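Local coordinates for protein spermidine N1-acetyltransferase (Vibrio cholerae O1 biovar El Tor, PDB 6DAU) that catalyses transfer of an acetyl group from acetyl-coenzyme A to the polyamines spermidine and spermine, as a dodecameric member of the GNAT family of N-acetyltransferases, at residues Ser29-Glu34 with Asp40-Leu45; Phe58-Glu61 with Leu67-Leu70; Glu72-Asn77 with Ser82-Ile87. The protein carries 2 engineered substitutions. All blocks are in the same frame, centred on the assembly; numbering follows the deposited sequence.

Contact 1. Residues Ser29-Glu34 with Asp40-Leu45; sequences SYWFQE and DQLEEL. Engineered in segment 29-34: Gln33 (natural residue Glu). Engineered in segment 40-45: Gln41 (natural residue Glu).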
ATOM      1  N   SER C  29      -0.878 -21.984  22.487  1.00 59.97           N
ATOM      2  CA  SER C  29       0.119 -20.934  22.637  1.00 57.98           C
ATOM      3  C   SER C  29      -0.338 -19.601  22.015  1.00 59.52           C
ATOM      4  O   SER C  29      -1.064 -19.563  20.994  1.00 54.98           O
ATOM      5  CB  SER C  29       1.419 -21.379  21.963  1.00 60.57           C
ATOM      6  OG  SER C  29       1.821 -22.605  22.502  1.00 74.57           O
ATOM      7  N   TYR C  30       0.138 -18.516  22.633  1.00 57.37           N
ATOM      8  CA  TYR C  30      -0.109 -17.151  22.221  1.00 56.54           C
ATOM      9  C   TYR C  30       1.195 -16.376  22.134  1.00 54.40           C
ATOM     10  O   TYR C  30       2.142 -16.666  22.851  1.00 50.47           O
ATOM     11  CB  TYR C  30      -1.097 -16.456  23.181  1.00 59.00           C
ATOM     12  CG  TYR C  30      -2.469 -17.114  23.174  1.00 62.78           C
ATOM     13  CD1 TYR C  30      -2.745 -18.227  23.978  1.00 66.02           C
ATOM     14  CD2 TYR C  30      -3.494 -16.635  22.333  1.00 63.48           C
ATOM     15  CE1 TYR C  30      -3.984 -18.876  23.912  1.00 67.14           C
ATOM     16  CE2 TYR C  30      -4.748 -17.238  22.301  1.00 63.46           C
ATOM     17  CZ  TYR C  30      -4.978 -18.362  23.071  1.00 67.28           C
ATOM     18  OH  TYR C  30      -6.213 -18.963  23.019  1.00 79.10           O
ATOM     19  N   TRP C  31       1.237 -15.401  21.227  1.00 50.25           N
ATOM     20  CA  TRP C  31       2.381 -14.486  21.093  1.00 53.69           C
ATOM     21  C   TRP C  31       1.740 -13.113  21.048  1.00 53.67           C
ATOM     22  O   TRP C  31       1.012 -12.806  20.109  1.00 49.90           O
ATOM     23  CB  TRP C  31       3.159 -14.747  19.792  1.00 48.55           C
ATOM     24  CG  TRP C  31       4.496 -14.103  19.748  1.00 50.12           C
ATOM     25  CD1 TRP C  31       4.843 -12.922  19.091  1.00 48.69           C
ATOM     26  CD2 TRP C  31       5.691 -14.573  20.379  1.00 47.59           C
ATOM     27  NE1 TRP C  31       6.180 -12.652  19.297  1.00 54.38           N
ATOM     28  CE2 TRP C  31       6.721 -13.640  20.083  1.00 50.57           C
ATOM     29  CE3 TRP C  31       5.991 -15.699  21.166  1.00 47.06           C
ATOM     30  CZ2 TRP C  31       8.040 -13.793  20.550  1.00 52.22           C
ATOM     31  CZ3 TRP C  31       7.324 -15.880  21.615  1.00 50.29           C
ATOM     32  CH2 TRP C  31       8.326 -14.924  21.297  1.00 50.19           C
ATOM     33  N   PHE C  32       1.974 -12.306  22.086  1.00 51.79           N
ATOM     34  CA  PHE C  32       1.323 -10.991  22.221  1.00 51.75           C
ATOM     35  C   PHE C  32      -0.181 -11.116  22.022  1.00 53.59           C
ATOM     36  O   PHE C  32      -0.783 -10.341  21.285  1.00 54.49           O
ATOM     37  CB  PHE C  32       1.962  -9.954  21.303  1.00 47.62           C
ATOM     38  CG  PHE C  32       3.367  -9.580  21.714  1.00 51.25           C
ATOM     39  CD1 PHE C  32       4.450 -10.428  21.433  1.00 49.79           C
ATOM     40  CD2 PHE C  32       3.597  -8.397  22.449  1.00 48.83           C
ATOM     41  CE1 PHE C  32       5.750 -10.091  21.851  1.00 49.37           C
ATOM     42  CE2 PHE C  32       4.886  -8.054  22.846  1.00 50.73           C
ATOM     43  CZ  PHE C  32       5.968  -8.919  22.566  1.00 50.48           C
ATOM     44  N   GLN C  33      -0.768 -12.118  22.688  1.00 55.04           N
ATOM     45  CA  GLN C  33      -2.224 -12.376  22.679  1.00 61.36           C
ATOM     46  C   GLN C  33      -2.745 -12.909  21.342  1.00 61.92           C
ATOM     47  O   GLN C  33      -3.945 -13.085  21.171  1.00 61.73           O
ATOM     48  CB  GLN C  33      -3.018 -11.135  23.151  1.00 66.82           C
ATOM     49  CG  GLN C  33      -2.659 -10.588  24.545  1.00 72.65           C
ATOM     50  CD  GLN C  33      -3.298 -11.379  25.706  1.00 82.79           C
ATOM     51  OE1 GLN C  33      -2.726 -12.376  26.171  1.00 92.42           O
ATOM     52  NE2 GLN C  33      -4.477 -10.916  26.196  1.00 81.65           N
ATOM     53  N   GLU C  34      -1.844 -13.190  20.394  1.00 54.39           N
ATOM     54  CA  GLU C  34      -2.258 -13.792  19.112  1.00 56.74           C
ATOM     55  C   GLU C  34      -1.957 -15.296  19.152  1.00 53.51           C
ATOM     56  O   GLU C  34      -0.841 -15.679  19.497  1.00 49.43           O
ATOM     57  CB  GLU C  34      -1.578 -13.094  17.947  1.00 58.47           C
ATOM     58  CG  GLU C  34      -1.724 -11.551  18.010  1.00 64.61           C
ATOM     59  CD  GLU C  34      -1.785 -10.901  16.651  1.00 68.27           C
ATOM     60  OE1 GLU C  34      -2.720 -11.210  15.923  1.00 78.91           O
ATOM     61  OE2 GLU C  34      -0.905 -10.083  16.309  1.00 71.08           O
ATOM     62  N   ASP C  40       5.700 -21.128  11.237  1.00 55.59           N
ATOM     63  CA  ASP C  40       5.511 -20.033  10.282  1.00 54.30           C
ATOM     64  C   ASP C  40       4.648 -18.939  10.848  1.00 53.24           C
ATOM     65  O   ASP C  40       4.920 -17.745  10.604  1.00 55.93           O
ATOM     66  CB  ASP C  40       4.850 -20.514   8.986  1.00 56.18           C
ATOM     67  CG  ASP C  40       5.813 -21.277   8.082  1.00 62.70           C
ATOM     68  OD1 ASP C  40       7.014 -21.386   8.357  1.00 61.17           O
ATOM     69  OD2 ASP C  40       5.359 -21.782   7.046  1.00 67.77           O
ATOM     70  N   GLN C  41       3.589 -19.327  11.567  1.00 51.15           N
ATOM     71  CA  GLN C  41       2.726 -18.352  12.245  1.00 53.76           C
ATOM     72  C   GLN C  41       3.563 -17.597  13.308  1.00 53.63           C
ATOM     73  O   GLN C  41       3.563 -16.358  13.344  1.00 51.05           O
ATOM     74  CB  GLN C  41       1.527 -19.052  12.911  1.00 50.35           C
ATOM     75  CG  GLN C  41       0.385 -19.447  11.964  1.00 52.84           C
ATOM     76  CD  GLN C  41      -0.527 -20.520  12.565  1.00 53.84           C
ATOM     77  OE1 GLN C  41      -0.201 -21.140  13.586  1.00 51.86           O
ATOM     78  NE2 GLN C  41      -1.639 -20.791  11.902  1.00 52.94           N
ATOM     79  N   LEU C  42       4.291 -18.356  14.137  1.00 51.54           N
ATOM     80  CA  LEU C  42       5.120 -17.767  15.186  1.00 50.71           C
ATOM     81  C   LEU C  42       6.105 -16.746  14.606  1.00 50.37           C
ATOM     82  O   LEU C  42       6.219 -15.639  15.118  1.00 48.05           O
ATOM     83  CB  LEU C  42       5.874 -18.846  15.997  1.00 50.47           C
ATOM     84  CG  LEU C  42       6.918 -18.374  17.023  1.00 49.27           C
ATOM     85  CD1 LEU C  42       6.263 -17.499  18.095  1.00 46.84           C
ATOM     86  CD2 LEU C  42       7.622 -19.609  17.653  1.00 46.92           C
ATOM     87  N   GLU C  43       6.769 -17.113  13.517  1.00 51.55           N
ATOM     88  CA  GLU C  43       7.742 -16.232  12.898  1.00 55.38           C
ATOM     89  C   GLU C  43       7.122 -14.905  12.428  1.00 56.88           C
ATOM     90  O   GLU C  43       7.732 -13.843  12.633  1.00 58.00           O
ATOM     91  CB  GLU C  43       8.499 -16.913  11.762  1.00 59.09           C
ATOM     92  CG  GLU C  43       9.724 -16.091  11.368  1.00 67.33           C
ATOM     93  CD  GLU C  43      10.741 -16.860  10.542  1.00 77.34           C
ATOM     94  OE1 GLU C  43      10.320 -17.622   9.640  1.00 78.55           O
ATOM     95  OE2 GLU C  43      11.961 -16.680  10.822  1.00 83.66           O
ATOM     96  N   GLU C  44       5.934 -14.960  11.818  1.00 52.78           N
ATOM     97  CA  GLU C  44       5.253 -13.715  11.404  1.00 54.38           C
ATOM     98  C   GLU C  44       4.885 -12.857  12.631  1.00 56.17           C
ATOM     99  O   GLU C  44       5.078 -11.636  12.606  1.00 55.40           O
ATOM    100  CB  GLU C  44       4.020 -13.973  10.557  1.00 52.61           C
ATOM    101  CG  GLU C  44       4.375 -14.444   9.168  1.00 57.22           C
ATOM    102  CD  GLU C  44       3.213 -14.356   8.220  1.00 57.90           C
ATOM    103  OE1 GLU C  44       3.382 -14.824   7.096  1.00 59.58           O
ATOM    104  OE2 GLU C  44       2.175 -13.751   8.589  1.00 59.89           O
ATOM    105  N   LEU C  45       4.430 -13.516  13.698  1.00 50.30           N
ATOM    106  CA  LEU C  45       4.073 -12.816  14.931  1.00 51.48           C
ATOM    107  C   LEU C  45       5.288 -12.192  15.606  1.00 50.07           C
ATOM    108  O   LEU C  45       5.209 -11.071  16.111  1.00 48.92           O
ATOM    109  CB  LEU C  45       3.306 -13.739  15.885  1.00 48.56           C
ATOM    110  CG  LEU C  45       1.934 -14.138  15.341  1.00 50.60           C
ATOM    111  CD1 LEU C  45       1.308 -15.235  16.222  1.00 51.24           C
ATOM    112  CD2 LEU C  45       1.008 -12.931  15.214  1.00 49.04           C
TER
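Leu45 and Trp31 face each other between helix 39-49 and the tip of a small two-stranded hairpin, and Leu42 joins them one helical turn earlier. Leu45 and Trp31 run antiparallel alongside one another: Leu45 CB lies 3.6 Å from Trp31 CD1, on the pyrrole side of the indole, and the backbone O of Leu45 comes obliquely to the same carbon. Leu42 instead reaches over one face of the ring. With its CG anti to the backbone N (chi1 173°), it sends CD1 to 4.0 Å from the centroid of the six-membered ring of Trp31, 27° off the normal, a CH-pi contact offset toward the rim above CE3. The hairpin closes through a type I' turn, Trp31 to Glu34, in which Trp31 N bonds Glu34 O at 2.7 Å and Glu34 N bonds Trp31 O at 2.9 Å; both side chains thus face the helix. Leu45 CD2 packs against the carboxylate of Glu34, 3.6 Å from OE2, while that oxygen is held by a salt bridge to Lys48 and a hydrogen bond to His49, both farther along the helix. Ile18 of helix 15-24 touches Trp31 and Leu42, and Arg57 makes a cation-pi contact with the indole.

Contact 2. Residues Phe58-Glu61 with Leu67-Leu70; sequences FVVE and LIGL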
ATOM      1  N   PHE C  58      13.016 -14.200  27.903  1.00 55.26           N
ATOM      2  CA  PHE C  58      14.415 -14.446  28.157  1.00 56.81           C
ATOM      3  C   PHE C  58      14.657 -15.922  28.017  1.00 57.22           C
ATOM      4  O   PHE C  58      13.938 -16.732  28.630  1.00 58.77           O
ATOM      5  CB  PHE C  58      14.798 -13.922  29.557  1.00 58.71           C
ATOM      6  CG  PHE C  58      14.610 -12.446  29.694  1.00 62.14           C
ATOM      7  CD1 PHE C  58      15.597 -11.572  29.231  1.00 64.69           C
ATOM      8  CD2 PHE C  58      13.411 -11.934  30.176  1.00 61.73           C
ATOM      9  CE1 PHE C  58      15.409 -10.199  29.294  1.00 65.75           C
ATOM     10  CE2 PHE C  58      13.211 -10.557  30.230  1.00 66.29           C
ATOM     11  CZ  PHE C  58      14.213  -9.685  29.812  1.00 68.60           C
ATOM     12  N   VAL C  59      15.628 -16.294  27.183  1.00 57.99           N
ATOM     13  CA  VAL C  59      15.968 -17.705  27.097  1.00 57.88           C
ATOM     14  C   VAL C  59      17.059 -18.003  28.115  1.00 62.47           C
ATOM     15  O   VAL C  59      17.983 -17.211  28.323  1.00 65.32           O
ATOM     16  CB  VAL C  59      16.238 -18.252  25.672  1.00 61.56           C
ATOM     17  CG1 VAL C  59      15.653 -17.374  24.581  1.00 52.98           C
ATOM     18  CG2 VAL C  59      17.698 -18.540  25.412  1.00 64.13           C
ATOM     19  N   VAL C  60      16.908 -19.135  28.781  1.00 61.72           N
ATOM     20  CA  VAL C  60      17.821 -19.556  29.815  1.00 63.98           C
ATOM     21  C   VAL C  60      18.841 -20.504  29.182  1.00 66.03           C
ATOM     22  O   VAL C  60      18.463 -21.477  28.528  1.00 66.58           O
ATOM     23  CB  VAL C  60      17.052 -20.234  30.968  1.00 65.70           C
ATOM     24  CG1 VAL C  60      18.005 -20.734  32.055  1.00 62.64           C
ATOM     25  CG2 VAL C  60      16.002 -19.286  31.546  1.00 61.61           C
ATOM     26  N   GLU C  61      20.124 -20.199  29.371  1.00 70.66           N
ATOM     27  CA  GLU C  61      21.244 -21.045  28.927  1.00 70.51           C
ATOM     28  C   GLU C  61      22.162 -21.422  30.082  1.00 75.36           C
ATOM     29  O   GLU C  61      22.253 -20.696  31.073  1.00 77.20           O
ATOM     30  CB  GLU C  61      22.056 -20.357  27.826  1.00 70.03           C
ATOM     31  CG  GLU C  61      21.314 -20.237  26.495  1.00 72.23           C
ATOM     32  CD  GLU C  61      21.910 -19.211  25.550  1.00 71.92           C
ATOM     33  OE1 GLU C  61      21.944 -19.491  24.330  1.00 71.97           O
ATOM     34  OE2 GLU C  61      22.338 -18.123  26.015  1.00 71.13           O
ATOM     35  N   LEU C  67      20.212 -25.012  25.753  1.00 72.10           N
ATOM     36  CA  LEU C  67      18.955 -24.294  25.909  1.00 67.54           C
ATOM     37  C   LEU C  67      18.184 -24.959  27.030  1.00 67.62           C
ATOM     38  O   LEU C  67      17.748 -26.100  26.900  1.00 74.17           O
ATOM     39  CB  LEU C  67      18.193 -24.273  24.576  1.00 67.12           C
ATOM     40  CG  LEU C  67      18.891 -23.499  23.443  1.00 67.41           C
ATOM     41  CD1 LEU C  67      18.516 -24.140  22.097  1.00 71.32           C
ATOM     42  CD2 LEU C  67      18.621 -21.989  23.501  1.00 62.72           C
ATOM     43  N   ILE C  68      18.058 -24.243  28.139  1.00 65.13           N
ATOM     44  CA  ILE C  68      17.500 -24.787  29.394  1.00 65.26           C
ATOM     45  C   ILE C  68      15.991 -24.552  29.485  1.00 63.22           C
ATOM     46  O   ILE C  68      15.224 -25.478  29.811  1.00 63.92           O
ATOM     47  CB  ILE C  68      18.244 -24.221  30.638  1.00 66.30           C
ATOM     48  CG1 ILE C  68      19.753 -24.534  30.569  1.00 68.55           C
ATOM     49  CG2 ILE C  68      17.647 -24.722  31.933  1.00 67.39           C
ATOM     50  CD1 ILE C  68      20.164 -26.018  30.613  1.00 65.80           C
ATOM     51  N   GLY C  69      15.565 -23.319  29.199  1.00 63.45           N
ATOM     52  CA  GLY C  69      14.155 -22.976  29.217  1.00 58.36           C
ATOM     53  C   GLY C  69      13.861 -21.536  28.893  1.00 62.03           C
ATOM     54  O   GLY C  69      14.697 -20.835  28.312  1.00 63.85           O
ATOM     55  N   LEU C  70      12.661 -21.096  29.267  1.00 60.68           N
ATOM     56  CA  LEU C  70      12.162 -19.770  28.923  1.00 60.29           C
ATOM     57  C   LEU C  70      11.521 -19.074  30.145  1.00 62.75           C
ATOM     58  O   LEU C  70      10.769 -19.712  30.892  1.00 64.69           O
ATOM     59  CB  LEU C  70      11.145 -19.915  27.806  1.00 57.10           C
ATOM     60  CG  LEU C  70      10.396 -18.671  27.300  1.00 55.54           C
ATOM     61  CD1 LEU C  70      11.355 -17.789  26.510  1.00 55.11           C
ATOM     62  CD2 LEU C  70       9.210 -19.102  26.448  1.00 55.89           C
TER
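A classic beta bulge interrupts the antiparallel hairpin of strands 56-61 and 67-77, with Ile68 and Gly69 both set opposite Val60. Val60 O accepts from Ile68 N at 2.8 Å. A second, weak bond runs from Gly69 N to Val60 O at 3.5 Å, so one carbonyl serves two donors. In return Val60 N gives a nearly straight bond to Gly69 O (2.8 Å, 175° at the hydrogen), with the donor standing above the carbonyl plane. The extra residue shifts the register by one, pairing Glu61 with Leu67 where Val59 pairs with Leu70. These are neighbouring strands of the central mixed sheet of the GNAT fold, and their two faces meet different helices. On the face of Val60, its CG1, anti to the backbone N (chi1 178°), crosses to Ile68 CB at 3.8 Å; Leu102 and Phe98 of helix 98-112 pack on Val60 and Ile68 respectively. On the face of Val59, Leu67 swings CD2 across to Val59 CG2, 4.0 Å away. Leu70 turns its CD1 back over the backbone of the partner strand, 3.5 Å from Phe58 O. Helix 15-24 lies against this side through Phe17, Ile18 and Leu21, and the carboxylate of Glu61 forms a salt bridge with Arg8 on strand 6-9.

Contact 3. Residues Glu72-Asn77 with Ser82-Ile87; sequences ELIEIN and SAEFQI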
ATOM      1  N   GLU C  72       9.094 -15.796  30.774  1.00 61.33           N
ATOM      2  CA  GLU C  72       8.158 -14.956  30.025  1.00 60.22           C
ATOM      3  C   GLU C  72       7.453 -13.998  30.993  1.00 57.05           C
ATOM      4  O   GLU C  72       6.867 -14.450  31.977  1.00 55.40           O
ATOM      5  CB  GLU C  72       7.042 -15.789  29.418  1.00 61.88           C
ATOM      6  CG  GLU C  72       7.279 -16.533  28.151  1.00 78.86           C
ATOM      7  CD  GLU C  72       5.965 -16.951  27.481  1.00 88.15           C
ATOM      8  OE1 GLU C  72       5.997 -17.168  26.256  1.00 89.22           O
ATOM      9  OE2 GLU C  72       4.886 -17.009  28.119  1.00 97.73           O
ATOM     10  N   LEU C  73       7.474 -12.704  30.681  1.00 51.62           N
ATOM     11  CA  LEU C  73       6.574 -11.761  31.312  1.00 49.78           C
ATOM     12  C   LEU C  73       5.594 -11.290  30.257  1.00 53.53           C
ATOM     13  O   LEU C  73       6.002 -10.841  29.177  1.00 56.10           O
ATOM     14  CB  LEU C  73       7.334 -10.561  31.883  1.00 51.65           C
ATOM     15  CG  LEU C  73       8.444 -10.782  32.936  1.00 55.81           C
ATOM     16  CD1 LEU C  73       9.046  -9.429  33.270  1.00 51.88           C
ATOM     17  CD2 LEU C  73       7.879 -11.438  34.176  1.00 57.42           C
ATOM     18  N   ILE C  74       4.303 -11.445  30.537  1.00 50.17           N
ATOM     19  CA  ILE C  74       3.260 -11.003  29.627  1.00 53.50           C
ATOM     20  C   ILE C  74       2.289 -10.062  30.332  1.00 53.18           C
ATOM     21  O   ILE C  74       2.375  -9.897  31.556  1.00 53.21           O
ATOM     22  CB  ILE C  74       2.537 -12.199  28.951  1.00 56.41           C
ATOM     23  CG1 ILE C  74       1.657 -12.999  29.921  1.00 56.25           C
ATOM     24  CG2 ILE C  74       3.558 -13.105  28.222  1.00 56.02           C
ATOM     25  CD1 ILE C  74       0.775 -14.039  29.209  1.00 57.40           C
ATOM     26  N   GLU C  75       1.401  -9.415  29.565  1.00 49.78           N
ATOM     27  CA  GLU C  75       0.424  -8.481  30.102  1.00 54.49           C
ATOM     28  C   GLU C  75       1.085  -7.406  30.942  1.00 51.70           C
ATOM     29  O   GLU C  75       0.523  -6.995  31.941  1.00 49.29           O
ATOM     30  CB  GLU C  75      -0.618  -9.237  30.980  1.00 66.83           C
ATOM     31  CG  GLU C  75      -1.366 -10.317  30.206  1.00 78.51           C
ATOM     32  CD  GLU C  75      -2.741  -9.821  29.819  1.00 88.54           C
ATOM     33  OE1 GLU C  75      -3.506  -9.600  30.780  1.00 99.87           O
ATOM     34  OE2 GLU C  75      -3.109  -9.640  28.616  1.00 99.17           O
ATOM     35  N   ILE C  76       2.275  -6.962  30.541  1.00 49.30           N
ATOM     36  CA  ILE C  76       2.970  -5.932  31.297  1.00 50.55           C
ATOM     37  C   ILE C  76       2.198  -4.634  31.132  1.00 53.14           C
ATOM     38  O   ILE C  76       1.968  -4.173  30.015  1.00 55.50           O
ATOM     39  CB  ILE C  76       4.437  -5.731  30.857  1.00 50.17           C
ATOM     40  CG1 ILE C  76       5.181  -7.089  30.827  1.00 47.48           C
ATOM     41  CG2 ILE C  76       5.112  -4.725  31.789  1.00 46.92           C
ATOM     42  CD1 ILE C  76       6.535  -6.993  30.159  1.00 48.39           C
ATOM     43  N   ASN C  77       1.761  -4.081  32.254  1.00 52.40           N
ATOM     44  CA  ASN C  77       1.056  -2.820  32.237  1.00 48.64           C
ATOM     45  C   ASN C  77       1.911  -1.813  33.016  1.00 51.20           C
ATOM     46  O   ASN C  77       2.270  -2.057  34.165  1.00 50.44           O
ATOM     47  CB  ASN C  77      -0.317  -2.975  32.890  1.00 48.21           C
ATOM     48  CG  ASN C  77      -1.088  -1.692  32.903  1.00 51.26           C
ATOM     49  OD1 ASN C  77      -0.691  -0.705  33.529  1.00 52.75           O
ATOM     50  ND2 ASN C  77      -2.172  -1.675  32.166  1.00 55.87           N
ATOM     51  N   SER C  82       2.245  -4.069  36.733  1.00 50.90           N
ATOM     52  CA  SER C  82       2.032  -5.468  37.015  1.00 53.17           C
ATOM     53  C   SER C  82       2.327  -6.288  35.761  1.00 53.75           C
ATOM     54  O   SER C  82       2.299  -5.748  34.647  1.00 55.30           O
ATOM     55  CB  SER C  82       0.608  -5.689  37.496  1.00 52.71           C
ATOM     56  OG  SER C  82      -0.319  -5.364  36.467  1.00 56.94           O
ATOM     57  N   ALA C  83       2.606  -7.574  35.943  1.00 52.24           N
ATOM     58  CA  ALA C  83       2.864  -8.489  34.836  1.00 52.52           C
ATOM     59  C   ALA C  83       2.572  -9.920  35.277  1.00 57.63           C
ATOM     60  O   ALA C  83       2.699 -10.250  36.467  1.00 55.20           O
ATOM     61  CB  ALA C  83       4.308  -8.400  34.332  1.00 50.09           C
ATOM     62  N   GLU C  84       2.213 -10.755  34.300  1.00 52.70           N
ATOM     63  CA  GLU C  84       2.069 -12.172  34.498  1.00 53.85           C
ATOM     64  C   GLU C  84       3.355 -12.881  34.097  1.00 56.24           C
ATOM     65  O   GLU C  84       3.929 -12.610  33.030  1.00 54.53           O
ATOM     66  CB  GLU C  84       0.883 -12.719  33.719  1.00 55.94           C
ATOM     67  CG  GLU C  84       0.727 -14.240  33.864  1.00 57.09           C
ATOM     68  CD  GLU C  84      -0.433 -14.809  33.067  1.00 61.84           C
ATOM     69  OE1 GLU C  84      -1.312 -14.039  32.603  1.00 62.03           O
ATOM     70  OE2 GLU C  84      -0.470 -16.055  32.930  1.00 64.63           O
ATOM     71  N   PHE C  85       3.801 -13.777  34.967  1.00 56.38           N
ATOM     72  CA  PHE C  85       5.048 -14.497  34.791  1.00 58.84           C
ATOM     73  C   PHE C  85       4.742 -15.964  34.446  1.00 59.25           C
ATOM     74  O   PHE C  85       3.795 -16.570  34.981  1.00 57.07           O
ATOM     75  CB  PHE C  85       5.905 -14.346  36.078  1.00 61.27           C
ATOM     76  CG  PHE C  85       6.906 -15.426  36.288  1.00 64.67           C
ATOM     77  CD1 PHE C  85       8.115 -15.448  35.576  1.00 63.63           C
ATOM     78  CD2 PHE C  85       6.652 -16.445  37.194  1.00 69.10           C
ATOM     79  CE1 PHE C  85       9.033 -16.491  35.746  1.00 69.06           C
ATOM     80  CE2 PHE C  85       7.560 -17.502  37.374  1.00 68.27           C
ATOM     81  CZ  PHE C  85       8.752 -17.527  36.663  1.00 68.51           C
ATOM     82  N   GLN C  86       5.523 -16.525  33.535  1.00 61.13           N
ATOM     83  CA  GLN C  86       5.503 -17.959  33.261  1.00 62.91           C
ATOM     84  C   GLN C  86       6.942 -18.413  33.050  1.00 65.15           C
ATOM     85  O   GLN C  86       7.798 -17.656  32.556  1.00 59.37           O
ATOM     86  CB  GLN C  86       4.690 -18.269  32.008  1.00 65.61           C
ATOM     87  CG  GLN C  86       3.182 -18.040  32.189  1.00 79.68           C
ATOM     88  CD  GLN C  86       2.404 -17.828  30.882  1.00 83.39           C
ATOM     89  OE1 GLN C  86       2.875 -18.169  29.791  1.00 85.10           O
ATOM     90  NE2 GLN C  86       1.186 -17.259  30.995  1.00 79.56           N
ATOM     91  N   ILE C  87       7.196 -19.665  33.404  1.00 66.84           N
ATOM     92  CA  ILE C  87       8.469 -20.292  33.165  1.00 65.56           C
ATOM     93  C   ILE C  87       8.228 -21.660  32.495  1.00 64.85           C
ATOM     94  O   ILE C  87       7.320 -22.381  32.884  1.00 64.76           O
ATOM     95  CB  ILE C  87       9.269 -20.376  34.469  1.00 69.11           C
ATOM     96  CG1 ILE C  87      10.644 -20.967  34.206  1.00 72.08           C
ATOM     97  CG2 ILE C  87       8.517 -21.166  35.535  1.00 70.35           C
ATOM     98  CD1 ILE C  87      11.495 -21.120  35.427  1.00 77.72           C
TER
HETATM   99  O   HOH W   1      -0.705  -7.094  34.357  1.00 57.04           O
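Six backbone hydrogen bonds join Glu72-Asn77 to Ser82-Ile87, two for each of three hydrogen-bonded antiparallel pairs. Glu72 with Gln86 and Ile74 with Glu84 exchange N-H and C=O regularly, the shortest being Ile74 N to Glu84 O at 2.8 Å. The chain turns a corner at Glu75, a beta bulge that moves the register by one before Asn77 pairs with Ser82; of the bonds there, Ser82 N to Asn77 O is longer (3.3 Å) and more bent (141°). At this corner a water donates to Glu75 O at 2.7 Å and also hydrogen-bonds Ser82 OG, bridging the strands beside the bulge.

Among the polar side chains, Gln86 NE2 donates to Glu84 OE2 at 2.8 Å, approaching from above the carboxylate plane while the acceptor lies in the amide plane. As modelled, this bond orients the amide, though it leaves Gln86 OE1 2.9 Å from Glu72 OE2, two acceptors without a hydrogen bond, so the orientation is doubtful. The other oxygen of Glu72 forms a salt bridge with Arg57.

Aliphatic packing on polar chains comes from Ile74: with CG1 between its backbone N and carbonyl carbon (chi1 70°), it lies along the Glu84 chain. Apolar pairs are Leu73 with Phe85 on the opposite face, where Leu73 CD2 lies at the edge of the phenyl ring, and, beside the corner, Ile76 CG1 with Ala83 CB at 3.8 Å.

Phe85 goes on to pack against Ile103 and Ala106 of helix 98-112 and Tyr134 of helix 128-136, and strand 82-89 is bonded on its other side to the parallel strand 118-124.

The three contacts follow one another along the chain without interlocking, all within the GNAT domain. Contacts 2 and 3 share strand 67-77, the middle strand of a meander running 56-61, 67-77, 82-89 in the central sheet; their centres lie 16 Å apart, and Leu70 O touches Ile87 CG1. Contact 1 stands off this sheet, its centre 19 Å from that of contact 2, with helix 39-49 leading on to strand 56-61. It does meet contact 3, where the engineered Gln33 packs against Glu75. Both of these also touch the same neighbouring subunit, so the small hairpin and the corner of the sheet strand take part in dodecamer assembly as well as in the subunit's own fold.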